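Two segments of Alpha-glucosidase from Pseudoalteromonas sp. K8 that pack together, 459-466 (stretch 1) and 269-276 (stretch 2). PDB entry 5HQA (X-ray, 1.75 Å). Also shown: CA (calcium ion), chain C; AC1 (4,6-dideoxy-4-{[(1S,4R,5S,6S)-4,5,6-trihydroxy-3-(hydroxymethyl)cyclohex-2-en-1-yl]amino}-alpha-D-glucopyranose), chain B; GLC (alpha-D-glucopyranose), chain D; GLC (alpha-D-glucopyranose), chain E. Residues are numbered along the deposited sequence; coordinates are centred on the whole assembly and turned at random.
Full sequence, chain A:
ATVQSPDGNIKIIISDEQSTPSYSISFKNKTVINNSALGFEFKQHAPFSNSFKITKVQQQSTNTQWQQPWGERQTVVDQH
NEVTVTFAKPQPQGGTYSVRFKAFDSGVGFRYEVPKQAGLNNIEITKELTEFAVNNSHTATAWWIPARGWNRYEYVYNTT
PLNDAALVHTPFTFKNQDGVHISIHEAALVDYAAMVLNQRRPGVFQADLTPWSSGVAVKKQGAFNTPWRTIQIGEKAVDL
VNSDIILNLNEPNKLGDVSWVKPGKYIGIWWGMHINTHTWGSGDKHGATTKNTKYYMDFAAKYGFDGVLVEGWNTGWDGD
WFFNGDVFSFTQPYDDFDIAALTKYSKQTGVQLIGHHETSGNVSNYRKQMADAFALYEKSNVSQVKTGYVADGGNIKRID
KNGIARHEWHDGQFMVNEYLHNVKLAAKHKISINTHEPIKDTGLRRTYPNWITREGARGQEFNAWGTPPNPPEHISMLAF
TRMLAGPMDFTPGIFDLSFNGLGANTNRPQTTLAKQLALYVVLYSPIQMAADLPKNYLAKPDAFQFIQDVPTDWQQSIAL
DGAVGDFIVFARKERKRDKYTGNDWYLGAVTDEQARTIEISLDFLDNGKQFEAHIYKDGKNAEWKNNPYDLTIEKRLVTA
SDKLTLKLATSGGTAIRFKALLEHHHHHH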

ATOM      1  N   GLY A 459       7.160   7.786   2.895  1.00 11.46           N
ATOM      2  CA  GLY A 459       8.221   7.162   2.147  1.00  9.91           C
ATOM      3  C   GLY A 459       9.529   7.928   2.232  1.00 10.28           C
ATOM      4  O   GLY A 459       9.758   8.735   3.144  1.00 10.62           O
ATOM      5  N   GLN A 460      10.402   7.675   1.248  1.00 10.94           N
ATOM      6  CA  GLN A 460      11.749   8.248   1.239  1.00  9.55           C
ATOM      7  C   GLN A 460      11.741   9.771   1.272  1.00 12.25           C
ATOM      8  O   GLN A 460      12.678  10.383   1.804  1.00 11.89           O
ATOM      9  CB  GLN A 460      12.490   7.769  -0.009  1.00 10.49           C
ATOM     10  CG  GLN A 460      13.987   8.023  -0.002  1.00 11.15           C
ATOM     11  CD  GLN A 460      14.733   6.961   0.787  1.00 15.23           C
ATOM     12  OE1 GLN A 460      15.036   7.147   1.971  1.00 14.95           O
ATOM     13  NE2 GLN A 460      15.029   5.836   0.134  1.00 10.98           N
ATOM     14  N   GLU A 461      10.719  10.407   0.689  1.00 11.09           N
ATOM     15  CA  GLU A 461      10.720  11.867   0.601  1.00 10.99           C
ATOM     16  C   GLU A 461      10.819  12.520   1.974  1.00 11.38           C
ATOM     17  O   GLU A 461      11.430  13.584   2.109  1.00 11.39           O
ATOM     18  CB  GLU A 461       9.465  12.356  -0.121  1.00 11.78           C
ATOM     19  CG  GLU A 461       8.164  11.914   0.551  1.00 13.61           C
ATOM     20  CD  GLU A 461       6.939  12.549  -0.079  1.00 19.25           C
ATOM     21  OE1 GLU A 461       7.117  13.463  -0.911  1.00 23.80           O
ATOM     22  OE2 GLU A 461       5.800  12.148   0.261  1.00 13.32           O
ATOM     23  N   PHE A 462      10.232  11.907   3.008  1.00 12.19           N
ATOM     24  CA  PHE A 462      10.333  12.502   4.340  1.00 10.79           C
ATOM     25  C   PHE A 462      11.747  12.462   4.886  1.00 11.54           C
ATOM     26  O   PHE A 462      12.027  13.144   5.875  1.00 12.32           O
ATOM     27  CB  PHE A 462       9.373  11.821   5.316  1.00 10.82           C
ATOM     28  CG  PHE A 462       7.966  12.301   5.176  1.00 11.56           C
ATOM     29  CD1 PHE A 462       7.147  11.801   4.168  1.00 11.50           C
ATOM     30  CD2 PHE A 462       7.474  13.288   6.014  1.00 11.17           C
ATOM     31  CE1 PHE A 462       5.845  12.276   4.013  1.00 13.03           C
ATOM     32  CE2 PHE A 462       6.176  13.764   5.872  1.00 12.55           C
ATOM     33  CZ  PHE A 462       5.361  13.262   4.871  1.00 12.13           C
ATOM     34  N   ASN A 463      12.640  11.694   4.262  1.00 11.59           N
ATOM     35  CA  ASN A 463      14.033  11.694   4.671  1.00 11.29           C
ATOM     36  C   ASN A 463      14.821  12.829   4.049  1.00 14.81           C
ATOM     37  O   ASN A 463      15.977  13.034   4.429  1.00 16.24           O
ATOM     38  CB  ASN A 463      14.668  10.351   4.329  1.00 10.71           C
ATOM     39  CG  ASN A 463      14.062   9.227   5.125  1.00 11.66           C
ATOM     40  OD1 ASN A 463      13.587   9.440   6.243  1.00 12.44           O
ATOM     41  ND2 ASN A 463      14.056   8.028   4.559  1.00 10.46           N
ATOM     42  N   ALA A 464      14.226  13.575   3.122  1.00 13.77           N
ATOM     43  CA  ALA A 464      14.871  14.774   2.597  1.00 15.44           C
ATOM     44  C   ALA A 464      14.586  16.006   3.449  1.00 16.42           C
ATOM     45  O   ALA A 464      15.450  16.880   3.566  1.00 18.49           O
ATOM     46  CB  ALA A 464      14.423  15.035   1.155  1.00 13.37           C
ATOM     47  N   TRP A 465      13.393  16.090   4.058  1.00 14.62           N
ATOM     48  CA  TRP A 465      13.011  17.320   4.745  1.00 17.99           C
ATOM     49  C   TRP A 465      12.095  17.099   5.949  1.00 19.61           C
ATOM     50  O   TRP A 465      11.558  18.089   6.465  1.00 20.47           O
ATOM     51  CB  TRP A 465      12.317  18.276   3.744  1.00 14.40           C
ATOM     52  CG  TRP A 465      11.435  17.539   2.754  1.00 13.31           C
ATOM     53  CD1 TRP A 465      11.691  17.328   1.424  1.00 15.08           C
ATOM     54  CD2 TRP A 465      10.179  16.898   3.024  1.00 12.95           C
ATOM     55  NE1 TRP A 465      10.666  16.611   0.852  1.00 14.46           N
ATOM     56  CE2 TRP A 465       9.730  16.330   1.811  1.00 13.59           C
ATOM     57  CE3 TRP A 465       9.387  16.755   4.170  1.00 13.96           C
ATOM     58  CZ2 TRP A 465       8.526  15.625   1.713  1.00 15.52           C
ATOM     59  CZ3 TRP A 465       8.189  16.058   4.071  1.00 15.06           C
ATOM     60  CH2 TRP A 465       7.772  15.500   2.855  1.00 15.22           C
ATOM     61  N   GLY A 466      11.910  15.862   6.432  1.00 15.28           N
ATOM     62  CA  GLY A 466      10.802  15.584   7.342  1.00 14.67           C
ATOM     63  C   GLY A 466      10.849  16.374   8.639  1.00 17.19           C
ATOM     64  O   GLY A 466       9.804  16.784   9.164  1.00 18.07           O
TER
HETATM   65 CA    CA C 701       3.645  12.352  -0.543  1.00 13.54          CA
HETATM   66  C1  AC1 B   3       3.678  17.790   1.467  1.00 28.84           C
HETATM   67  O2  AC1 B   3       2.437  16.153   2.698  1.00 22.59           O
HETATM   68  C2  AC1 B   3       2.883  16.496   1.375  1.00 22.81           C
HETATM   69  C4A AC1 B   3       6.088  14.454  -5.194  1.00 15.05           C
HETATM   70  C3  AC1 B   3       3.696  15.387   0.761  1.00 17.22           C
HETATM   71  O3  AC1 B   3       2.943  14.160   0.755  1.00 15.78           O
HETATM   72  C4  AC1 B   3       4.132  15.781  -0.625  1.00 15.63           C
HETATM   73  N4A AC1 B   3       4.691  14.642  -1.420  1.00 14.18           N
HETATM   74  C5  AC1 B   3       5.181  16.836  -0.309  1.00 23.06           C
HETATM   75  O5  AC1 B   3       4.476  18.035   0.221  1.00 25.95           O
HETATM   76  C6  AC1 B   3       6.026  17.254  -1.473  1.00 22.42           C
HETATM   77  C1B AC1 B   3       4.125  14.502  -2.810  1.00 19.62           C
HETATM   78  C2B AC1 B   3       4.764  13.151  -3.551  1.00 19.86           C
HETATM   79  O2B AC1 B   3       4.619  12.055  -2.648  1.00 13.05           O
HETATM   80  C3B AC1 B   3       6.088  13.374  -3.968  1.00 18.63           C
HETATM   81  O3B AC1 B   3       6.742  12.173  -4.450  1.00 17.17           O
HETATM   82  O4  AC1 B   3       7.415  14.795  -5.542  1.00 14.28           O
HETATM   83  C5B AC1 B   3       5.349  15.656  -4.887  1.00 14.41           C
HETATM   84  C7B AC1 B   3       4.301  15.645  -3.642  1.00 14.01           C
HETATM   85  C6B AC1 B   3       5.111  16.645  -6.040  1.00 15.74           C
HETATM   86  O6B AC1 B   3       4.147  16.093  -6.881  1.00 22.24           O
HETATM   87  C1  GLC D   2       6.265  21.256   4.550  1.00 59.47           C
HETATM   88  C2  GLC D   2       4.805  21.243   4.115  1.00 59.24           C
HETATM   89  C3  GLC D   2       4.271  19.852   3.900  1.00 55.63           C
HETATM   90  C4  GLC D   2       5.041  19.179   2.812  1.00 47.30           C
HETATM   91  C5  GLC D   2       6.549  19.137   3.103  1.00 48.93           C
HETATM   92  C6  GLC D   2       7.298  18.943   1.820  1.00 50.00           C
HETATM   93  O2  GLC D   2       4.034  21.918   5.116  1.00 58.99           O
HETATM   94  O3  GLC D   2       2.847  19.931   3.544  1.00 57.80           O
HETATM   95  O4  GLC D   2       4.524  17.796   2.568  1.00 37.35           O
HETATM   96  O5  GLC D   2       7.155  20.343   3.767  1.00 52.20           O
HETATM   97  O6  GLC D   2       7.512  20.175   1.165  1.00 48.88           O
HETATM   98  C1  GLC E   1       8.360  19.767   9.155  1.00 75.06           C
HETATM   99  C2  GLC E   1       9.016  20.834   8.292  1.00 73.39           C
HETATM  100  C3  GLC E   1       8.495  20.984   6.889  1.00 72.75           C
HETATM  101  C4  GLC E   1       7.382  20.106   6.420  1.00 71.96           C
HETATM  102  C5  GLC E   1       6.659  19.245   7.460  1.00 74.15           C
HETATM  103  C6  GLC E   1       6.922  17.799   7.284  1.00 69.74           C
HETATM  104  O1  GLC E   1       8.494  20.105  10.494  1.00 72.77           O
HETATM  105  O2  GLC E   1       8.871  22.111   8.936  1.00 73.00           O
HETATM  106  O3  GLC E   1       9.650  20.856   5.983  1.00 72.68           O
HETATM  107  O4  GLC E   1       6.300  21.007   5.923  1.00 67.76           O
HETATM  108  O5  GLC E   1       6.923  19.628   8.868  1.00 78.20           O
HETATM  109  O6  GLC E   1       5.685  17.142   7.483  1.00 67.39           O
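Stretch 2, residues 269-276: IWWGMHIN

Stretch 2 brings a short helix, Trp271 to His274, against a turn-rich segment almost two hundred residues further along the chain. Trp270 takes the N-cap position, residues 271-274 form the helix, and Ile275 is the first residue to leave helical phi/psi. The Ile275 N to Trp271 O bond of 2.8 Å closes the turn. Stretch 1 is held by i+3 to i bonds, Asn463 N to Gln460 O at 2.8 Å and Ala464 N to Glu461 O at 3.0 Å, with a weakly bonded helix over about 462-465. The CA traces of the two stretches run broadly the same way. The closest CA pair is Ala464 and Ile275, their CA atoms 5.8 Å apart.

His274 covers the most surface. Its CA-to-CB bond points sideways, but with chi1 at m the ring end comes nearer stretch 1. There ND1 accepts a hydrogen bond from Trp465 NE1 at 2.9 Å, nearly straight at 177°. The two rings meet rim to rim, planes 23° apart, which suits a bond made in the plane of each ring. Because ND1 is the acceptor, NE2 is left to donate, and His274 NE2 bonds AC1 O4 at 2.9 Å. One imidazole thus ties the neighbouring segment to the ligand. Glu461 OE1 also approaches the ring, 3.3 Å from His274 CE1, while Glu461 OE2 binds the calcium ion at 2.3 Å.

Trp271, next in area, reaches across in rotamer t. Its six-membered ring meets the backbone of stretch 1 with its edge: CZ3 is 3.7 Å from Gln460 O and 4.2 Å from Glu461 CA. Gln460 adds its aliphatic part, CG lying 4.0 Å from Trp271 CZ3, while its OE1 accepts a hydrogen bond from Asn463 ND2 at 2.9 Å.

Ala464 is the small partner among these larger groups. Its CB points toward stretch 2 and lies 3.7 Å from Trp271 CH2, 3.7 Å from His274 O and 4.0 Å from Ile275 CG2, so a single methyl touches one indole, one carbonyl and one aliphatic branch.

Trp270 completes the contact more lightly, its CZ2 4.1 Å from Glu461 CB, and its NE1 donates to AC1 O3B at 3.1 Å. The design rule is economical: a methyl at the closest CA pair, an indole edge against the turn, and a directed hydrogen bond between aromatic rims, which leaves the far nitrogen of the histidine free for the ligand.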

ATOM      1  N   ILE A 269      13.684  12.582 -12.519  1.00 13.95           N
ATOM      2  CA  ILE A 269      13.955  13.957 -12.123  1.00 13.86           C
ATOM      3  C   ILE A 269      12.963  14.241 -11.005  1.00 17.66           C
ATOM      4  O   ILE A 269      11.771  14.459 -11.251  1.00 14.64           O
ATOM      5  CB  ILE A 269      13.813  14.930 -13.294  1.00 14.52           C
ATOM      6  CG1 ILE A 269      14.872  14.614 -14.349  1.00 15.81           C
ATOM      7  CG2 ILE A 269      13.938  16.374 -12.820  1.00 16.53           C
ATOM      8  CD1 ILE A 269      14.679  15.345 -15.676  1.00 15.86           C
ATOM      9  N   TRP A 270      13.443  14.154  -9.766  1.00 15.63           N
ATOM     10  CA  TRP A 270      12.569  14.005  -8.610  1.00 12.55           C
ATOM     11  C   TRP A 270      13.295  14.373  -7.317  1.00 14.12           C
ATOM     12  O   TRP A 270      12.989  15.397  -6.702  1.00 13.66           O
ATOM     13  CB  TRP A 270      12.028  12.570  -8.535  1.00 11.93           C
ATOM     14  CG  TRP A 270      11.147  12.393  -7.346  1.00 15.11           C
ATOM     15  CD1 TRP A 270       9.887  12.897  -7.182  1.00 16.83           C
ATOM     16  CD2 TRP A 270      11.465  11.701  -6.127  1.00 13.54           C
ATOM     17  NE1 TRP A 270       9.399  12.559  -5.939  1.00 14.98           N
ATOM     18  CE2 TRP A 270      10.351  11.829  -5.271  1.00 13.96           C
ATOM     19  CE3 TRP A 270      12.586  10.993  -5.676  1.00 14.17           C
ATOM     20  CZ2 TRP A 270      10.322  11.274  -3.990  1.00 12.12           C
ATOM     21  CZ3 TRP A 270      12.559  10.444  -4.402  1.00 13.87           C
ATOM     22  CH2 TRP A 270      11.434  10.588  -3.574  1.00 13.48           C
ATOM     23  N   TRP A 271      14.260  13.548  -6.902  1.00 13.26           N
ATOM     24  CA  TRP A 271      14.954  13.767  -5.634  1.00 13.05           C
ATOM     25  C   TRP A 271      15.652  15.122  -5.600  1.00 14.28           C
ATOM     26  O   TRP A 271      15.717  15.769  -4.548  1.00 14.05           O
ATOM     27  CB  TRP A 271      15.962  12.642  -5.423  1.00 13.36           C
ATOM     28  CG  TRP A 271      16.685  12.592  -4.105  1.00 13.67           C
ATOM     29  CD1 TRP A 271      18.034  12.726  -3.907  1.00 12.50           C
ATOM     30  CD2 TRP A 271      16.117  12.317  -2.819  1.00 12.75           C
ATOM     31  NE1 TRP A 271      18.337  12.563  -2.575  1.00 12.26           N
ATOM     32  CE2 TRP A 271      17.179  12.312  -1.885  1.00 13.62           C
ATOM     33  CE3 TRP A 271      14.813  12.074  -2.363  1.00 13.12           C
ATOM     34  CZ2 TRP A 271      16.978  12.084  -0.528  1.00 12.71           C
ATOM     35  CZ3 TRP A 271      14.612  11.838  -1.011  1.00 12.39           C
ATOM     36  CH2 TRP A 271      15.691  11.839  -0.108  1.00 13.63           C
ATOM     37  N   GLY A 272      16.188  15.564  -6.745  1.00 14.62           N
ATOM     38  CA  GLY A 272      16.838  16.865  -6.794  1.00 13.96           C
ATOM     39  C   GLY A 272      15.936  17.998  -6.340  1.00 15.08           C
ATOM     40  O   GLY A 272      16.397  18.956  -5.715  1.00 17.64           O
ATOM     41  N   MET A 273      14.639  17.913  -6.652  1.00 13.53           N
ATOM     42  CA  MET A 273      13.719  18.925  -6.134  1.00 15.87           C
ATOM     43  C   MET A 273      13.523  18.769  -4.631  1.00 17.07           C
ATOM     44  O   MET A 273      13.422  19.765  -3.908  1.00 16.54           O
ATOM     45  CB  MET A 273      12.369  18.861  -6.857  1.00 14.17           C
ATOM     46  CG  MET A 273      12.376  19.529  -8.236  1.00 15.17           C
ATOM     47  SD  MET A 273      12.893  18.380  -9.536  1.00 17.93           S
ATOM     48  CE  MET A 273      11.394  17.407  -9.741  1.00 15.66           C
ATOM     49  N   HIS A 274      13.475  17.531  -4.137  1.00 15.62           N
ATOM     50  CA  HIS A 274      13.280  17.330  -2.702  1.00 14.43           C
ATOM     51  C   HIS A 274      14.488  17.768  -1.883  1.00 14.97           C
ATOM     52  O   HIS A 274      14.322  18.198  -0.735  1.00 16.28           O
ATOM     53  CB  HIS A 274      12.936  15.868  -2.417  1.00 11.95           C
ATOM     54  CG  HIS A 274      11.533  15.529  -2.780  1.00 12.91           C
ATOM     55  ND1 HIS A 274      10.480  15.718  -1.912  1.00 14.34           N
ATOM     56  CD2 HIS A 274      10.993  15.087  -3.942  1.00 11.69           C
ATOM     57  CE1 HIS A 274       9.352  15.373  -2.512  1.00 15.08           C
ATOM     58  NE2 HIS A 274       9.637  14.989  -3.744  1.00 14.06           N
ATOM     59  N   ILE A 275      15.698  17.681  -2.435  1.00 14.09           N
ATOM     60  CA  ILE A 275      16.879  18.151  -1.715  1.00 16.13           C
ATOM     61  C   ILE A 275      17.336  19.521  -2.212  1.00 19.17           C
ATOM     62  O   ILE A 275      18.428  19.974  -1.861  1.00 21.63           O
ATOM     63  CB  ILE A 275      18.026  17.122  -1.760  1.00 15.88           C
ATOM     64  CG1 ILE A 275      18.588  16.962  -3.174  1.00 16.63           C
ATOM     65  CG2 ILE A 275      17.545  15.772  -1.213  1.00 14.33           C
ATOM     66  CD1 ILE A 275      19.836  16.090  -3.228  1.00 17.52           C
ATOM     67  N   ASN A 276      16.511  20.189  -3.023  1.00 17.92           N
ATOM     68  CA  ASN A 276      16.676  21.592  -3.404  1.00 21.06           C
ATOM     69  C   ASN A 276      17.880  21.839  -4.292  1.00 22.29           C
ATOM     70  O   ASN A 276      18.401  22.953  -4.324  1.00 25.29           O
ATOM     71  CB  ASN A 276      16.727  22.508  -2.183  1.00 28.86           C
ATOM     72  CG  ASN A 276      15.359  22.737  -1.595  1.00 46.42           C
ATOM     73  OD1 ASN A 276      14.528  23.426  -2.183  1.00 57.17           O
ATOM     74  ND2 ASN A 276      15.108  22.148  -0.432  1.00 51.75           N
TER